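Local atomic coordinates of uncharacterized protein (Bacillus thuringiensis serovar kurstaki, PDB entry 4XE7), a protein that is a bacterial actin-like protein of the ParM type, probably assembling into nucleotide-dependent cytoskeletal filaments that segregate plasmid DNA. Residues Glu230-Asp236 / Ala364-Val370. Numbering follows the deposited sequence.
Sequences ESYAIND and ADKNIVV
A parallel strand pair shows how polar side chains can join the entry of two strands: K366 NZ forms a 2.7 Å salt bridge with E230 OE1. Beside it, D365 OD2 accepts a hydrogen bond from S231 N (2.7 Å), while D365 N donates to S231 OG at 3.1 Å. Extended strands 232-236 and 366-370 then run parallel, axes 4.7 Å apart at 21°, with Y232 opposite K366 and D236 opposite V370. Hydrogen bonds step from K366 N to S231 O (3.1 Å), A233 N to K366 O (2.9 Å), I368 N to A233 O (2.8 Å), N235 N to I368 O (2.8 Å) and V370 N to N235 O (2.9 Å). N235 ND2 adds I368 O at 3.1 Å, its OD1 held by N244. On one face Y232, I234, I368 and V370 pack, I234 CG2 lying 4.0 Å from V370 CG2; A233 and N235 face helix 337-362 on the other. Continuing through antiparallel 242-248 to 251-260 beyond 232-237, and parallel 390-391 beyond 366-370, the five-stranded mixed sheet fits an actin-like subdomain.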
ATOM      1  N   GLU A 230      -9.877  23.659  -5.780  1.00 37.75           N
ATOM      2  CA  GLU A 230      -9.720  23.181  -7.149  1.00 38.31           C
ATOM      3  C   GLU A 230     -10.147  21.714  -7.247  1.00 30.32           C
ATOM      4  O   GLU A 230     -10.149  20.985  -6.257  1.00 24.25           O
ATOM      5  CB  GLU A 230      -8.276  23.350  -7.628  1.00 41.09           C
ATOM      6  CG  GLU A 230      -7.297  22.394  -6.972  1.00 43.78           C
ATOM      7  CD  GLU A 230      -5.850  22.702  -7.315  1.00 60.35           C
ATOM      8  OE1 GLU A 230      -5.610  23.380  -8.337  1.00 63.90           O
ATOM      9  OE2 GLU A 230      -4.953  22.268  -6.556  1.00 66.65           O
ATOM     10  N   SER A 231     -10.522  21.297  -8.449  1.00 30.39           N
ATOM     11  CA  SER A 231     -10.914  19.920  -8.670  1.00 29.16           C
ATOM     12  C   SER A 231      -9.706  19.063  -9.063  1.00 26.82           C
ATOM     13  O   SER A 231      -8.752  19.545  -9.678  1.00 22.51           O
ATOM     14  CB  SER A 231     -12.001  19.847  -9.739  1.00 29.32           C
ATOM     15  OG  SER A 231     -11.526  20.345 -10.975  1.00 27.85           O
ATOM     16  N   TYR A 232      -9.761  17.796  -8.679  1.00 20.80           N
ATOM     17  CA  TYR A 232      -8.686  16.855  -8.899  1.00 21.96           C
ATOM     18  C   TYR A 232      -9.195  15.627  -9.638  1.00 27.18           C
ATOM     19  O   TYR A 232     -10.167  15.002  -9.213  1.00 28.44           O
ATOM     20  CB  TYR A 232      -8.088  16.395  -7.561  1.00 30.11           C
ATOM     21  CG  TYR A 232      -7.668  17.487  -6.610  1.00 41.22           C
ATOM     22  CD1 TYR A 232      -6.448  18.144  -6.774  1.00 56.31           C
ATOM     23  CD2 TYR A 232      -8.463  17.837  -5.524  1.00 36.41           C
ATOM     24  CE1 TYR A 232      -6.041  19.135  -5.898  1.00 63.57           C
ATOM     25  CE2 TYR A 232      -8.064  18.827  -4.637  1.00 55.13           C
ATOM     26  CZ  TYR A 232      -6.849  19.476  -4.831  1.00 67.15           C
ATOM     27  OH  TYR A 232      -6.436  20.466  -3.963  1.00 72.63           O
ATOM     28  N   ALA A 233      -8.528  15.244 -10.713  1.00 18.75           N
ATOM     29  CA  ALA A 233      -8.714  13.898 -11.202  1.00 17.51           C
ATOM     30  C   ALA A 233      -7.572  13.062 -10.634  1.00 28.41           C
ATOM     31  O   ALA A 233      -6.403  13.436 -10.744  1.00 26.49           O
ATOM     32  CB  ALA A 233      -8.742  13.850 -12.737  1.00 22.38           C
ATOM     33  N   ILE A 234      -7.907  11.957  -9.983  1.00 28.58           N
ATOM     34  CA  ILE A 234      -6.877  11.026  -9.555  1.00 30.18           C
ATOM     35  C   ILE A 234      -7.033   9.711 -10.296  1.00 30.69           C
ATOM     36  O   ILE A 234      -8.017   8.984 -10.134  1.00 21.08           O
ATOM     37  CB  ILE A 234      -6.902  10.780  -8.037  1.00 21.69           C
ATOM     38  CG1 ILE A 234      -6.807  12.123  -7.292  1.00 29.67           C
ATOM     39  CG2 ILE A 234      -5.728   9.894  -7.645  1.00 25.68           C
ATOM     40  CD1 ILE A 234      -6.886  12.020  -5.773  1.00 28.50           C
ATOM     41  N   ASN A 235      -6.047   9.420 -11.126  1.00 24.46           N
ATOM     42  CA  ASN A 235      -6.076   8.213 -11.917  1.00 17.36           C
ATOM     43  C   ASN A 235      -5.116   7.180 -11.334  1.00 17.20           C
ATOM     44  O   ASN A 235      -3.900   7.367 -11.342  1.00 19.95           O
ATOM     45  CB  ASN A 235      -5.738   8.543 -13.367  1.00 19.74           C
ATOM     46  CG  ASN A 235      -6.644   9.615 -13.936  1.00 20.21           C
ATOM     47  OD1 ASN A 235      -7.716   9.319 -14.470  1.00 16.04           O
ATOM     48  ND2 ASN A 235      -6.223  10.882 -13.814  1.00 19.68           N
ATOM     49  N   ASP A 236      -5.686   6.103 -10.802  1.00 18.72           N
ATOM     50  CA  ASP A 236      -4.921   5.034 -10.176  1.00 21.10           C
ATOM     51  C   ASP A 236      -4.623   3.942 -11.212  1.00 31.27           C
ATOM     52  O   ASP A 236      -5.527   3.178 -11.587  1.00 19.54           O
ATOM     53  CB  ASP A 236      -5.706   4.461  -8.982  1.00 24.07           C
ATOM     54  CG  ASP A 236      -4.861   3.552  -8.087  1.00 34.52           C
ATOM     55  OD1 ASP A 236      -5.353   3.182  -7.000  1.00 45.18           O
ATOM     56  OD2 ASP A 236      -3.712   3.209  -8.455  1.00 31.00           O
ATOM     57  N   ALA A 364     -10.961  18.709 -15.041  1.00 28.09           N
ATOM     58  CA  ALA A 364     -10.293  18.788 -13.745  1.00 31.79           C
ATOM     59  C   ALA A 364      -9.193  19.852 -13.767  1.00 25.44           C
ATOM     60  O   ALA A 364      -8.565  20.085 -14.798  1.00 22.08           O
ATOM     61  CB  ALA A 364      -9.709  17.419 -13.361  1.00 25.22           C
ATOM     62  N   ASP A 365      -8.962  20.497 -12.631  1.00 22.10           N
ATOM     63  CA  ASP A 365      -7.949  21.541 -12.543  1.00 23.74           C
ATOM     64  C   ASP A 365      -6.575  20.914 -12.530  1.00 23.23           C
ATOM     65  O   ASP A 365      -5.633  21.404 -13.167  1.00 21.42           O
ATOM     66  CB  ASP A 365      -8.164  22.396 -11.296  1.00 24.85           C
ATOM     67  CG  ASP A 365      -9.440  23.201 -11.365  1.00 31.55           C
ATOM     68  OD1 ASP A 365      -9.676  23.836 -12.422  1.00 24.25           O
ATOM     69  OD2 ASP A 365     -10.212  23.185 -10.377  1.00 25.55           O
ATOM     70  N   LYS A 366      -6.479  19.813 -11.802  1.00 26.79           N
ATOM     71  CA  LYS A 366      -5.261  19.031 -11.745  1.00 22.59           C
ATOM     72  C   LYS A 366      -5.548  17.613 -12.247  1.00 21.72           C
ATOM     73  O   LYS A 366      -6.538  16.995 -11.858  1.00 21.35           O
ATOM     74  CB  LYS A 366      -4.711  18.996 -10.315  1.00 23.06           C
ATOM     75  CG  LYS A 366      -4.283  20.359  -9.781  1.00 28.77           C
ATOM     76  CD  LYS A 366      -2.961  20.792 -10.404  1.00 33.80           C
ATOM     77  CE  LYS A 366      -2.308  21.940  -9.628  1.00 36.15           C
ATOM     78  NZ  LYS A 366      -3.173  23.129  -9.581  1.00 29.81           N
ATOM     79  N   ASN A 367      -4.697  17.097 -13.112  1.00 20.81           N
ATOM     80  CA  ASN A 367      -4.843  15.707 -13.524  1.00 19.94           C
ATOM     81  C   ASN A 367      -3.684  14.873 -12.966  1.00 23.42           C
ATOM     82  O   ASN A 367      -2.539  15.029 -13.382  1.00 22.20           O
ATOM     83  CB  ASN A 367      -4.938  15.618 -15.053  1.00 20.27           C
ATOM     84  CG  ASN A 367      -5.550  14.304 -15.530  1.00 27.01           C
ATOM     85  OD1 ASN A 367      -6.130  13.552 -14.739  1.00 27.05           O
ATOM     86  ND2 ASN A 367      -5.404  14.013 -16.823  1.00 18.54           N
ATOM     87  N   ILE A 368      -3.994  14.000 -12.005  1.00 15.29           N
ATOM     88  CA  ILE A 368      -2.968  13.291 -11.243  1.00 18.76           C
ATOM     89  C   ILE A 368      -2.911  11.796 -11.566  1.00 20.77           C
ATOM     90  O   ILE A 368      -3.952  11.167 -11.710  1.00 21.45           O
ATOM     91  CB  ILE A 368      -3.212  13.468  -9.723  1.00 19.32           C
ATOM     92  CG1 ILE A 368      -3.409  14.950  -9.400  1.00 25.14           C
ATOM     93  CG2 ILE A 368      -2.056  12.866  -8.922  1.00 21.08           C
ATOM     94  CD1 ILE A 368      -3.758  15.250  -7.940  1.00 20.82           C
ATOM     95  N   VAL A 369      -1.698  11.233 -11.680  1.00 16.59           N
ATOM     96  CA  VAL A 369      -1.547   9.792 -11.837  1.00 13.29           C
ATOM     97  C   VAL A 369      -0.868   9.201 -10.611  1.00 15.48           C
ATOM     98  O   VAL A 369       0.030   9.807 -10.030  1.00 24.00           O
ATOM     99  CB  VAL A 369      -0.752   9.408 -13.106  1.00 19.46           C
ATOM    100  CG1 VAL A 369      -1.533   9.789 -14.346  1.00 17.11           C
ATOM    101  CG2 VAL A 369       0.659  10.050 -13.115  1.00 16.22           C
ATOM    102  N   VAL A 370      -1.339   8.029 -10.194  1.00 13.34           N
ATOM    103  CA  VAL A 370      -0.739   7.288  -9.088  1.00 14.20           C
ATOM    104  C   VAL A 370      -0.822   5.837  -9.456  1.00 20.11           C
ATOM    105  O   VAL A 370      -1.498   5.497 -10.426  1.00 18.87           O
ATOM    106  CB  VAL A 370      -1.457   7.527  -7.728  1.00 20.81           C
ATOM    107  CG1 VAL A 370      -1.423   8.986  -7.360  1.00 18.37           C
ATOM    108  CG2 VAL A 370      -2.882   7.030  -7.785  1.00 15.84           C
TER